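Local coordinates for protein paraflagellar rod component (Trypanosoma cruzi, PDB 6XYB) that is a conserved kinetoplastid-specific protein of unknown function, probably a paraflagellar rod component, that binds metal ions and gathers as four copies around potassium, at the potassium ion site. Coordinates in Å, arbitrary orientation; residue numbers count along the deposited sequence, not the author numbering. Chains: chain A/B/C/D, Uncharacterized protein.

The potassium ion site. Residues chain A 95-97; chain B 95-97; chain C 95-97; chain D 95-97. With K (potassium ion), chain E.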
loop_
_atom_site.group_PDB
_atom_site.type_symbol
_atom_site.label_atom_id
_atom_site.label_comp_id
_atom_site.label_asym_id
_atom_site.label_seq_id
_atom_site.Cartn_x
_atom_site.Cartn_y
_atom_site.Cartn_z
ATOM N N LEU A 95 2.031 11.871 4.533
ATOM C CA LEU A 95 1.961 10.434 4.227
ATOM C C LEU A 95 1.653 10.219 2.740
ATOM O O LEU A 95 0.710 10.817 2.182
ATOM C CB LEU A 95 0.882 9.798 5.079
ATOM C CG LEU A 95 0.673 8.317 4.828
ATOM C CD1 LEU A 95 1.884 7.482 5.188
ATOM C CD2 LEU A 95 -0.555 7.848 5.582
ATOM N N ARG A 96 2.467 9.436 2.055
ATOM C CA ARG A 96 2.302 9.182 0.598
ATOM C C ARG A 96 1.882 7.753 0.311
ATOM O O ARG A 96 1.210 7.497 -0.723
ATOM C CB ARG A 96 3.670 9.420 -0.054
ATOM C CG ARG A 96 4.097 10.881 0.062
ATOM C CD ARG A 96 3.130 11.866 -0.596
ATOM N NE ARG A 96 3.308 11.532 -1.986
ATOM C CZ ARG A 96 4.166 12.109 -2.823
ATOM N NH1 ARG A 96 4.814 13.203 -2.482
ATOM N NH2 ARG A 96 4.356 11.587 -4.022
ATOM N N ALA A 97 2.297 6.774 1.123
ATOM C CA ALA A 97 1.995 5.345 0.767
ATOM C C ALA A 97 2.261 4.533 2.051
ATOM O O ALA A 97 2.963 4.967 3.016
ATOM C CB ALA A 97 2.903 4.876 -0.373
ATOM N N LEU B 95 -8.401 10.062 1.005
ATOM C CA LEU B 95 -7.606 8.824 1.155
ATOM C C LEU B 95 -6.133 9.026 0.791
ATOM O O LEU B 95 -5.846 9.546 -0.276
ATOM C CB LEU B 95 -8.170 7.750 0.249
ATOM C CG LEU B 95 -7.417 6.430 0.261
ATOM C CD1 LEU B 95 -7.469 5.712 1.617
ATOM C CD2 LEU B 95 -7.972 5.552 -0.839
ATOM N N ARG B 96 -5.245 8.698 1.719
ATOM C CA ARG B 96 -3.801 8.938 1.514
ATOM C C ARG B 96 -3.077 7.625 1.372
ATOM O O ARG B 96 -2.124 7.530 0.552
ATOM C CB ARG B 96 -3.152 9.603 2.712
ATOM C CG ARG B 96 -3.817 10.909 3.084
ATOM C CD ARG B 96 -3.749 11.920 1.960
ATOM N NE ARG B 96 -2.332 12.199 1.876
ATOM C CZ ARG B 96 -1.715 13.189 2.526
ATOM N NH1 ARG B 96 -2.388 14.049 3.273
ATOM N NH2 ARG B 96 -0.416 13.329 2.389
ATOM N N ALA B 97 -3.549 6.541 1.971
ATOM C CA ALA B 97 -2.801 5.266 1.912
ATOM C C ALA B 97 -3.650 4.104 2.383
ATOM O O ALA B 97 -4.634 4.304 3.076
ATOM C CB ALA B 97 -1.530 5.382 2.762
ATOM N N LEU C 95 5.865 9.051 -6.228
ATOM C CA LEU C 95 5.304 7.808 -5.628
ATOM C C LEU C 95 3.824 7.995 -5.400
ATOM O O LEU C 95 3.442 9.017 -4.781
ATOM C CB LEU C 95 5.988 7.519 -4.314
ATOM C CG LEU C 95 5.472 6.290 -3.556
ATOM C CD1 LEU C 95 5.757 5.021 -4.299
ATOM C CD2 LEU C 95 6.078 6.277 -2.158
ATOM N N ARG C 96 3.039 7.053 -5.920
ATOM C CA ARG C 96 1.584 7.109 -5.818
ATOM C C ARG C 96 1.025 6.007 -4.918
ATOM O O ARG C 96 0.017 6.263 -4.239
ATOM C CB ARG C 96 0.935 7.013 -7.195
ATOM C CG ARG C 96 1.363 8.152 -8.110
ATOM C CD ARG C 96 0.920 9.527 -7.662
ATOM N NE ARG C 96 -0.474 9.397 -7.918
ATOM C CZ ARG C 96 -1.146 9.840 -8.973
ATOM N NH1 ARG C 96 -0.589 10.582 -9.919
ATOM N NH2 ARG C 96 -2.415 9.491 -9.068
ATOM N N ALA C 97 1.662 4.843 -4.886
ATOM C CA ALA C 97 1.080 3.718 -4.169
ATOM C C ALA C 97 2.140 2.646 -3.910
ATOM O O ALA C 97 3.141 2.590 -4.602
ATOM C CB ALA C 97 -0.113 3.133 -4.894
ATOM N N LEU D 95 -4.759 6.877 -9.732
ATOM C CA LEU D 95 -4.414 5.889 -8.683
ATOM C C LEU D 95 -4.219 6.622 -7.369
ATOM O O LEU D 95 -3.448 7.628 -7.318
ATOM C CB LEU D 95 -3.149 5.081 -9.055
ATOM C CG LEU D 95 -2.685 4.056 -8.018
ATOM C CD1 LEU D 95 -3.667 2.983 -7.847
ATOM C CD2 LEU D 95 -1.358 3.445 -8.391
ATOM N N ARG D 96 -4.924 6.153 -6.348
ATOM C CA ARG D 96 -4.834 6.763 -4.985
ATOM C C ARG D 96 -4.146 5.849 -3.961
ATOM O O ARG D 96 -3.514 6.341 -3.034
ATOM C CB ARG D 96 -6.222 7.108 -4.448
ATOM C CG ARG D 96 -6.992 8.093 -5.315
ATOM C CD ARG D 96 -6.361 9.473 -5.412
ATOM N NE ARG D 96 -6.428 10.020 -4.075
ATOM C CZ ARG D 96 -7.417 10.768 -3.591
ATOM N NH1 ARG D 96 -8.417 11.165 -4.356
ATOM N NH2 ARG D 96 -7.402 11.135 -2.323
ATOM N N ALA D 97 -4.323 4.523 -4.078
ATOM C CA ALA D 97 -3.814 3.610 -3.050
ATOM C C ALA D 97 -3.848 2.204 -3.633
ATOM O O ALA D 97 -4.563 1.902 -4.614
ATOM C CB ALA D 97 -4.646 3.741 -1.779
HETATM K K K E . -1.097 6.956 -1.916
HETATM O O HOH W 1 1.053 9.360 -2.817
#
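A potassium ion on the fourfold-like axis of four chains looks structural: its protein ligands are main-chain carbonyls, with no catalytic group among the residues that line it, and it ties the copies together. It may nonetheless have come from the medium, and the tetramer may not be the biological form. The carbonyl O of A:Arg96, like its counterparts in B, C and D, lies 2.7 Å from K, a length typical of potassium and neutral oxygens. Water 1, on one side of this near-planar square and leaning towards chains A and C, is a weaker ligand 3.3 Å from K; the shell is roughly square pyramidal, and other ligands may be unseen. At each Arg96 the backbone departs from extended strand values (psi near -32°), turning the carbonyl towards the axis.

Arginine suits this position because its long arm can clasp the neighbouring chain while its backbone serves the metal. CG is anti to the carbonyl carbon, and bends at chi2 and chi3 curl the chain round. The guanidinium NH2 of A:Arg96 meets O of C:Leu95 at 2.8 Å, edge-on, in plane and on a carbonyl lone pair, nearly straight at 163°. NH2 of C:Arg96 bonds O of D:Leu95 in the same way; NH2 of D:Arg96 reaches O of B:Leu95 at 3.0 Å, less straight. NH2 of the poorly ordered B:Arg96 closes the ring onto O of A:Leu95, which lies off its guanidinium plane, so the bond bends to 129°. NE of A:Arg96 also reaches water 1 at 3.2 Å, linking clasp to ion. Neighbouring guanidiniums do not touch, and the Leu95 carbonyls may partly offset their gathered charge.

Leucine supplies apolar bulk beside small alanine: CD2 of D:Leu95 abuts CB of C:Ala97 at 3.7 Å, tip to tip. The site occupies the early part of strand 93-103 (94-102 in chain D), just after helix 74-90, where the four strands converge on the axis.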